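PDB 6L6J: Oxidored_FMN domain-containing protein, which acts as a 6-hydroxypseudooxynicotine amine oxidase (HisD) and carries FMN, a [4Fe-4S] cluster and ADP on a single chain. Local coordinates for residues P253-V258 against P292-G297; N22-V27 against G51-V56; S323-F328 against I360-N365. All coordinates share one frame; numbering follows the deposited sequence.

Contact 1. Residues P253-V258 against P292-G297; sequences PDLWDV and PVVGVG. With FMN (flavin mononucleotide), chain B.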
# COMPACT_ATOMS: atom_id res chain seq x y z
N PRO A 253 -7.76 -21.39 -19.65
CA PRO A 253 -6.44 -20.95 -19.20
C PRO A 253 -5.74 -22.01 -18.33
O PRO A 253 -6.38 -22.96 -17.87
CB PRO A 253 -6.74 -19.69 -18.36
CG PRO A 253 -8.11 -19.97 -17.79
CD PRO A 253 -8.84 -20.82 -18.82
N ASP A 254 -4.45 -21.82 -18.12
CA ASP A 254 -3.57 -22.70 -17.31
C ASP A 254 -3.66 -22.26 -15.85
O ASP A 254 -3.34 -23.07 -14.96
CB ASP A 254 -2.14 -22.65 -17.86
CG ASP A 254 -2.03 -23.08 -19.31
OD1 ASP A 254 -2.46 -24.21 -19.61
OD2 ASP A 254 -1.52 -22.30 -20.14
N LEU A 255 -4.06 -21.01 -15.60
CA LEU A 255 -4.16 -20.41 -14.25
C LEU A 255 -5.30 -19.39 -14.25
O LEU A 255 -5.36 -18.58 -15.21
CB LEU A 255 -2.82 -19.75 -13.90
CG LEU A 255 -2.72 -18.97 -12.57
CD1 LEU A 255 -2.49 -19.89 -11.39
CD2 LEU A 255 -1.57 -17.97 -12.62
N TRP A 256 -6.17 -19.46 -13.24
CA TRP A 256 -7.12 -18.38 -12.87
C TRP A 256 -6.51 -17.55 -11.74
O TRP A 256 -6.33 -18.12 -10.64
CB TRP A 256 -8.47 -18.97 -12.47
CG TRP A 256 -9.26 -19.47 -13.63
CD1 TRP A 256 -9.34 -20.75 -14.09
CD2 TRP A 256 -10.10 -18.68 -14.48
NE1 TRP A 256 -10.17 -20.81 -15.17
CE2 TRP A 256 -10.64 -19.55 -15.44
CE3 TRP A 256 -10.46 -17.33 -14.52
CZ2 TRP A 256 -11.51 -19.12 -16.44
CZ3 TRP A 256 -11.33 -16.90 -15.50
CH2 TRP A 256 -11.84 -17.79 -16.45
N ASP A 257 -6.21 -16.28 -12.00
CA ASP A 257 -5.84 -15.28 -10.96
C ASP A 257 -7.07 -14.41 -10.64
O ASP A 257 -7.47 -13.61 -11.53
CB ASP A 257 -4.63 -14.44 -11.39
CG ASP A 257 -4.10 -13.55 -10.27
OD1 ASP A 257 -4.87 -13.28 -9.30
OD2 ASP A 257 -2.94 -13.16 -10.35
N VAL A 258 -7.66 -14.56 -9.44
CA VAL A 258 -9.04 -14.02 -9.17
C VAL A 258 -9.05 -13.12 -7.93
O VAL A 258 -8.50 -13.51 -6.86
CB VAL A 258 -10.13 -15.12 -9.11
CG1 VAL A 258 -10.38 -15.74 -10.48
CG2 VAL A 258 -9.84 -16.18 -8.05
N PRO A 292 -5.42 -24.63 -11.57
CA PRO A 292 -4.90 -24.00 -10.35
C PRO A 292 -5.45 -22.58 -10.18
O PRO A 292 -5.49 -21.86 -11.15
CB PRO A 292 -3.38 -23.95 -10.51
CG PRO A 292 -3.08 -24.84 -11.69
CD PRO A 292 -4.35 -25.00 -12.51
N VAL A 293 -5.90 -22.23 -8.98
CA VAL A 293 -6.51 -20.91 -8.67
C VAL A 293 -5.58 -20.20 -7.68
O VAL A 293 -5.21 -20.81 -6.63
CB VAL A 293 -7.94 -21.03 -8.12
CG1 VAL A 293 -8.56 -19.68 -7.81
CG2 VAL A 293 -8.85 -21.80 -9.07
N VAL A 294 -5.21 -18.96 -8.03
CA VAL A 294 -4.46 -18.04 -7.13
C VAL A 294 -5.40 -16.91 -6.73
O VAL A 294 -6.03 -16.32 -7.60
CB VAL A 294 -3.17 -17.50 -7.77
CG1 VAL A 294 -3.40 -16.86 -9.15
CG2 VAL A 294 -2.47 -16.51 -6.84
N GLY A 295 -5.48 -16.64 -5.44
CA GLY A 295 -6.24 -15.53 -4.86
C GLY A 295 -5.39 -14.79 -3.86
O GLY A 295 -4.30 -15.30 -3.50
N VAL A 296 -5.88 -13.64 -3.41
CA VAL A 296 -5.16 -12.72 -2.49
C VAL A 296 -6.08 -12.44 -1.29
O VAL A 296 -7.30 -12.55 -1.44
CB VAL A 296 -4.73 -11.44 -3.24
CG1 VAL A 296 -3.73 -11.75 -4.35
CG2 VAL A 296 -5.93 -10.69 -3.81
N GLY A 297 -5.49 -12.12 -0.14
CA GLY A 297 -6.25 -11.75 1.07
C GLY A 297 -5.37 -11.10 2.11
O GLY A 297 -5.56 -11.34 3.29
N1 FMN B . -2.98 -5.38 -9.42
C2 FMN B . -2.88 -5.49 -10.79
O2 FMN B . -3.59 -6.32 -11.35
N3 FMN B . -2.03 -4.78 -11.55
C4 FMN B . -1.20 -3.87 -11.00
O4 FMN B . -0.43 -3.22 -11.70
C4A FMN B . -1.26 -3.66 -9.52
N5 FMN B . -0.46 -2.76 -8.91
C5A FMN B . -0.50 -2.66 -7.56
C6 FMN B . 0.38 -1.79 -6.91
C7 FMN B . 0.35 -1.71 -5.53
C7M FMN B . 1.24 -0.74 -4.87
C8 FMN B . -0.56 -2.55 -4.74
C8M FMN B . -0.64 -2.45 -3.25
C9 FMN B . -1.43 -3.41 -5.36
C9A FMN B . -1.43 -3.52 -6.75
N10 FMN B . -2.28 -4.43 -7.40
C10 FMN B . -2.20 -4.51 -8.77
C1' FMN B . -3.23 -5.32 -6.66
C2' FMN B . -2.51 -6.53 -6.10
O2' FMN B . -2.10 -7.31 -7.21
C3' FMN B . -3.38 -7.37 -5.22
O3' FMN B . -4.44 -7.92 -6.00
C4' FMN B . -3.97 -6.63 -4.02
O4' FMN B . -2.96 -5.79 -3.41
C5' FMN B . -4.58 -7.59 -3.01
O5' FMN B . -3.55 -8.44 -2.53
P FMN B . -2.76 -8.08 -1.16
O1P FMN B . -3.80 -8.13 -0.06
O2P FMN B . -1.73 -9.16 -1.10
O3P FMN B . -2.18 -6.69 -1.38

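Contact 2. Residues N22-V27 against G51-V56; sequences NRFYVV and GGWGVV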
# COMPACT_ATOMS: atom_id res chain seq x y z
N ASN A 22 6.94 -23.78 -5.28
CA ASN A 22 6.12 -23.65 -4.04
C ASN A 22 4.81 -22.90 -4.33
O ASN A 22 4.57 -22.54 -5.50
CB ASN A 22 6.92 -23.01 -2.89
CG ASN A 22 7.38 -21.60 -3.20
OD1 ASN A 22 6.62 -20.80 -3.72
ND2 ASN A 22 8.62 -21.28 -2.86
N ARG A 23 4.01 -22.67 -3.28
CA ARG A 23 2.65 -22.09 -3.39
C ARG A 23 2.68 -20.60 -3.11
O ARG A 23 1.60 -19.99 -3.22
CB ARG A 23 1.69 -22.77 -2.41
CG ARG A 23 1.58 -24.27 -2.58
CD ARG A 23 0.28 -24.79 -2.01
NE ARG A 23 0.19 -26.23 -2.04
CZ ARG A 23 -0.53 -26.96 -2.90
NH1 ARG A 23 -1.23 -26.37 -3.85
NH2 ARG A 23 -0.50 -28.29 -2.81
N PHE A 24 3.84 -20.02 -2.74
CA PHE A 24 3.98 -18.55 -2.56
C PHE A 24 4.10 -17.86 -3.93
O PHE A 24 5.06 -18.13 -4.67
CB PHE A 24 5.16 -18.19 -1.67
CG PHE A 24 5.11 -18.83 -0.32
CD1 PHE A 24 4.34 -18.27 0.68
CD2 PHE A 24 5.82 -19.97 -0.05
CE1 PHE A 24 4.28 -18.85 1.94
CE2 PHE A 24 5.77 -20.55 1.22
CZ PHE A 24 5.01 -19.97 2.21
N TYR A 25 3.14 -17.00 -4.26
CA TYR A 25 2.96 -16.43 -5.61
C TYR A 25 2.82 -14.91 -5.49
O TYR A 25 1.94 -14.48 -4.79
CB TYR A 25 1.72 -17.05 -6.25
CG TYR A 25 1.48 -16.72 -7.70
CD1 TYR A 25 1.03 -15.48 -8.09
CD2 TYR A 25 1.63 -17.69 -8.67
CE1 TYR A 25 0.75 -15.19 -9.42
CE2 TYR A 25 1.35 -17.42 -10.00
CZ TYR A 25 0.90 -16.18 -10.37
OH TYR A 25 0.61 -15.96 -11.68
N VAL A 26 3.67 -14.15 -6.18
CA VAL A 26 3.62 -12.67 -6.10
C VAL A 26 2.80 -12.18 -7.29
O VAL A 26 3.26 -12.32 -8.45
CB VAL A 26 5.02 -12.03 -6.07
CG1 VAL A 26 4.92 -10.51 -6.04
CG2 VAL A 26 5.83 -12.55 -4.89
N VAL A 27 1.62 -11.64 -7.00
CA VAL A 27 0.62 -11.20 -8.01
C VAL A 27 1.10 -9.88 -8.60
O VAL A 27 1.91 -9.19 -7.99
CB VAL A 27 -0.79 -11.11 -7.42
CG1 VAL A 27 -1.39 -12.49 -7.25
CG2 VAL A 27 -0.82 -10.35 -6.10
N GLY A 51 13.99 -13.99 -1.73
CA GLY A 51 13.18 -14.32 -0.54
C GLY A 51 12.39 -15.63 -0.64
O GLY A 51 11.93 -16.12 0.41
N GLY A 52 12.22 -16.18 -1.84
CA GLY A 52 11.77 -17.57 -2.04
C GLY A 52 10.36 -17.68 -2.59
O GLY A 52 9.76 -18.81 -2.53
N TRP A 53 9.83 -16.59 -3.12
CA TRP A 53 8.54 -16.60 -3.85
C TRP A 53 8.72 -17.45 -5.11
O TRP A 53 9.70 -17.26 -5.79
CB TRP A 53 8.05 -15.16 -4.11
CG TRP A 53 7.74 -14.43 -2.84
CD1 TRP A 53 8.62 -13.75 -2.04
CD2 TRP A 53 6.45 -14.36 -2.17
NE1 TRP A 53 7.96 -13.26 -0.94
CE2 TRP A 53 6.63 -13.60 -1.00
CE3 TRP A 53 5.17 -14.82 -2.48
CZ2 TRP A 53 5.59 -13.32 -0.13
CZ3 TRP A 53 4.13 -14.55 -1.62
CH2 TRP A 53 4.34 -13.82 -0.44
N GLY A 54 7.85 -18.43 -5.32
CA GLY A 54 7.85 -19.37 -6.45
C GLY A 54 7.54 -18.69 -7.77
O GLY A 54 8.10 -19.10 -8.78
N VAL A 55 6.65 -17.69 -7.78
CA VAL A 55 6.37 -16.84 -8.98
C VAL A 55 6.55 -15.35 -8.59
O VAL A 55 5.98 -14.90 -7.57
CB VAL A 55 4.95 -17.10 -9.54
CG1 VAL A 55 4.60 -16.15 -10.66
CG2 VAL A 55 4.76 -18.55 -9.99
N VAL A 56 7.28 -14.59 -9.39
CA VAL A 56 7.31 -13.11 -9.24
C VAL A 56 6.84 -12.48 -10.53
O VAL A 56 7.35 -12.84 -11.59
CB VAL A 56 8.69 -12.64 -8.76
CG1 VAL A 56 8.79 -11.13 -8.77
CG2 VAL A 56 8.96 -13.20 -7.37

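Contact 3. Residues S323-F328 against I360-N365; sequences SIADPF and IRCTQN. With SF4 (iron/sulfur cluster), chain C.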
# COMPACT_ATOMS: atom_id res chain seq x y z
N SER A 323 4.27 -9.52 0.37
CA SER A 323 5.58 -9.66 -0.32
C SER A 323 6.37 -8.34 -0.33
O SER A 323 7.58 -8.39 -0.58
CB SER A 323 5.40 -10.22 -1.72
OG SER A 323 4.73 -9.30 -2.56
N ILE A 324 5.71 -7.20 -0.20
CA ILE A 324 6.34 -5.85 -0.19
C ILE A 324 6.98 -5.66 1.18
O ILE A 324 8.17 -5.31 1.24
CB ILE A 324 5.31 -4.76 -0.52
CG1 ILE A 324 4.95 -4.74 -2.01
CG2 ILE A 324 5.77 -3.38 -0.05
CD1 ILE A 324 3.75 -3.87 -2.38
N ALA A 325 6.21 -5.94 2.22
CA ALA A 325 6.54 -5.83 3.67
C ALA A 325 7.58 -6.89 4.05
O ALA A 325 8.43 -6.55 4.87
CB ALA A 325 5.29 -6.00 4.50
N ASP A 326 7.46 -8.12 3.53
CA ASP A 326 8.45 -9.20 3.79
C ASP A 326 8.73 -9.99 2.51
O ASP A 326 8.23 -11.10 2.30
CB ASP A 326 8.05 -10.12 4.95
CG ASP A 326 9.28 -10.71 5.62
OD1 ASP A 326 10.34 -10.71 5.00
OD2 ASP A 326 9.18 -11.11 6.79
N PRO A 327 9.61 -9.45 1.64
CA PRO A 327 10.14 -10.21 0.52
C PRO A 327 10.63 -11.61 0.93
O PRO A 327 10.71 -12.44 0.07
CB PRO A 327 11.33 -9.38 0.01
CG PRO A 327 11.39 -8.13 0.87
CD PRO A 327 10.10 -8.07 1.67
N PHE A 328 10.89 -11.84 2.22
CA PHE A 328 11.55 -13.07 2.74
C PHE A 328 10.54 -13.96 3.47
O PHE A 328 10.96 -15.02 3.96
CB PHE A 328 12.79 -12.69 3.54
CG PHE A 328 14.02 -12.57 2.66
CD1 PHE A 328 14.11 -11.60 1.68
CD2 PHE A 328 15.07 -13.47 2.77
CE1 PHE A 328 15.19 -11.52 0.82
CE2 PHE A 328 16.17 -13.39 1.92
CZ PHE A 328 16.23 -12.42 0.95
N ILE A 360 7.54 3.33 -5.35
CA ILE A 360 6.84 2.62 -4.22
C ILE A 360 7.68 2.71 -2.94
O ILE A 360 8.90 2.77 -3.03
CB ILE A 360 6.53 1.16 -4.60
CG1 ILE A 360 5.70 0.43 -3.53
CG2 ILE A 360 7.81 0.39 -4.90
CD1 ILE A 360 5.16 -0.90 -3.97
N ARG A 361 7.03 2.75 -1.78
CA ARG A 361 7.66 2.64 -0.44
C ARG A 361 6.78 1.74 0.44
O ARG A 361 5.63 1.51 0.05
CB ARG A 361 7.82 4.01 0.23
CG ARG A 361 6.54 4.54 0.86
CD ARG A 361 6.59 6.03 1.09
NE ARG A 361 7.59 6.39 2.09
CZ ARG A 361 7.93 7.64 2.40
NH1 ARG A 361 7.37 8.65 1.75
NH2 ARG A 361 8.84 7.86 3.33
N CYS A 362 7.29 1.33 1.60
CA CYS A 362 6.56 0.49 2.60
C CYS A 362 6.85 0.98 4.02
O CYS A 362 8.02 1.18 4.37
CB CYS A 362 6.95 -0.98 2.48
SG CYS A 362 6.12 -2.05 3.69
N THR A 363 5.80 1.18 4.81
CA THR A 363 5.91 1.60 6.23
C THR A 363 6.76 0.59 7.02
O THR A 363 7.57 1.04 7.92
CB THR A 363 4.51 1.76 6.82
OG1 THR A 363 3.81 2.57 5.88
CG2 THR A 363 4.54 2.34 8.22
N GLN A 364 6.56 -0.71 6.73
CA GLN A 364 7.14 -1.81 7.54
C GLN A 364 8.57 -2.08 7.06
O GLN A 364 9.45 -2.24 7.92
CB GLN A 364 6.32 -3.09 7.46
CG GLN A 364 5.16 -3.20 8.44
CD GLN A 364 5.61 -3.40 9.86
OE1 GLN A 364 6.34 -2.57 10.41
NE2 GLN A 364 5.18 -4.50 10.48
N ASN A 365 8.77 -2.05 5.75
CA ASN A 365 10.04 -2.44 5.09
C ASN A 365 10.62 -1.23 4.36
O ASN A 365 10.43 -1.10 3.15
CB ASN A 365 9.79 -3.66 4.19
CG ASN A 365 10.98 -4.08 3.36
OD1 ASN A 365 12.14 -3.81 3.72
ND2 ASN A 365 10.69 -4.69 2.22
FE1 SF4 C . 1.66 -0.52 4.62
FE2 SF4 C . 1.64 -3.42 3.80
FE3 SF4 C . 4.14 -1.80 3.57
FE4 SF4 C . 1.85 -1.34 1.66
S1 SF4 C . 2.99 -2.99 2.22
S2 SF4 C . 2.96 -0.12 3.01
S3 SF4 C . 0.51 -1.70 3.24
S4 SF4 C . 2.82 -2.23 5.12

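Contact 1. Residues P253-V258 against P292-G297
Trp-256 and Val-294 join the two strands through their backbones. Trp-256 N donates to Pro-292 O (3.3 Å), and Val-294 N donates to Trp-256 O (3.0 Å). Val-258 N then donates to Val-294 O, also at 3.0 Å. The strands run parallel, with axes 15° apart, and Trp-256 pairs with Val-293 and Asp-257 with Val-294.

Apolar packing falls on both faces of this pair. On the face of Asp-257 and Val-294, the Val-294 methyl CG1 lies between its own backbone N and carbonyl carbon (chi1 52°). Val-294 CG1 thus lies over the neighbouring strand, 3.5 Å from Asp-257 CB, and also touches Leu-255 CD1. On the other face, Val-258 CG2 meets Val-293 CG1 at 3.7 Å. Both of these valines also touch Val-285 of helix 285-288.

The polar ends are met from outside the pair. The Asp-257 carboxylate is buried, and each oxygen has a partner: OD1 forms a salt bridge with the FMN-binding Arg-224, and OD2 is hydrogen-bonded to Tyr-168 OH. Trp-256 NE1 bonds to Ala-250 O.

At the far end, Val-296 CB comes 3.3 Å from FMN O5'. Neighbouring parallel strands with helices outside and a cofactor phosphate at their C-terminal ends are characteristic of the flavin-binding TIM barrel. These are its sixth and seventh strands.

Contact 2. Residues N22-V27 against G51-V56
The six-membered ring of Trp-53 receives the edge of Phe-24 on its face. This T-shaped pair has centroids 5.8 Å apart and planes at 80°. At the rim of the indole, near its plane, lies Tyr-25 N. The methyl CG2 of Val-26 also packs on the indole, against CD2, and the two side chains cross at about a right angle. The edge of the Phe-24 ring also meets Asn-22 CG in its plane. The Tyr-25 ring has Val-55 over one face, with CG1 3.8 Å from the ring centroid, a CH-pi contact. Tyr-25 CG is anti to the backbone N (chi1 -172°), which lays the ring alongside Val-55, both side chains pointing the same way.

Hydrogen bonds complete the contact. The amide of Asn-22 gives ND2 to Gly-52 O at 2.7 Å, and the acceptor lies in the amide plane. Its OD1 takes a weak bond from Phe-24 N, so both ends of the buried amide are engaged. Gly-54 N donates to Phe-24 O (2.9 Å), and Val-26 N donates to Val-55 O (2.8 Å). The second bond belongs to the parallel pairing of Tyr-25 with Val-55. Gly-52, with positive phi (110°), ends helix 38-51 in a Schellman motif and turns the chain into the second strand.

Strand 24-26, helix 38-51 and strand 55-62 form the first beta-alpha-beta crossover of the barrel. Strand 24-26 is bonded on its other flank to strand 316-319, which closes the barrel. The Tyr-25 hydroxyl is hydrogen-bonded to that of Tyr-168. Phe-24 and Trp-53 pack against helix 329-334, and Val-26 touches Ser-323 of helix 321-325.

Contact 3. Residues S323-F328 against I360-N365
Ile-324 lays its CG2 methyl against Cys-362 CB, 3.7 Å away, beside the cysteine-ligated [4Fe-4S] cluster. Cys-362 is one of four ligands, with Cys-344, Cys-347 and Cys-350. Cys-362 SG is anti to the backbone N (chi1 179°) and binds the iron FE3 at 2.0 Å. Cys-362 SG also accepts a hydrogen bond from Asn-365 N at 3.4 Å, and a weak one from Gln-364 N. Such N-H...S bonds would be expected to stabilise the thiolate charge and so may affect the cluster's potential.

Ile-324 also covers the cluster itself: CG2 is 3.6 Å from the sulfide S1. Ile-324 CD1 meets Ile-360 CD1 tip to tip at 3.7 Å, and Ile-360 touches the FMN as well. Ala-325 packs its CB 4.1 Å from Cys-362 SG. The end of helix 321-325 thus sets apolar groups against Cys-362 and the cluster.

The polar link is made by Asn-365, whose OD1 is held by Ser-367 OG. Its ND2 reaches the carbonyl of the helix's last turn. Asn-365 ND2 lies 2.8 Å from Ile-324 O, the N-H...O angle is 168°, and the oxygen lies in the amide plane.

In the fold
All three contacts are buried; none is a surface contact. Contacts 1 and 2 belong to the same eight-stranded barrel and meet across its interior, where Val-294 CG2 lies 3.9 Å from Tyr-25 CD1. Both rest on parallel strand pairing, but contact 2 adds aromatic stacking and a side-chain amide bond at a helix end. Contact 3 has no strand pairing. It joins a barrel helix to the loop of the iron-sulfur site, and metal ligation takes the central place. Its Ser-323 touches Trp-53 of contact 2, yet it stays about 9 Å from contact 1 at the nearest atoms. All three reach the FMN, through Val-296, Val-27 and Ile-360.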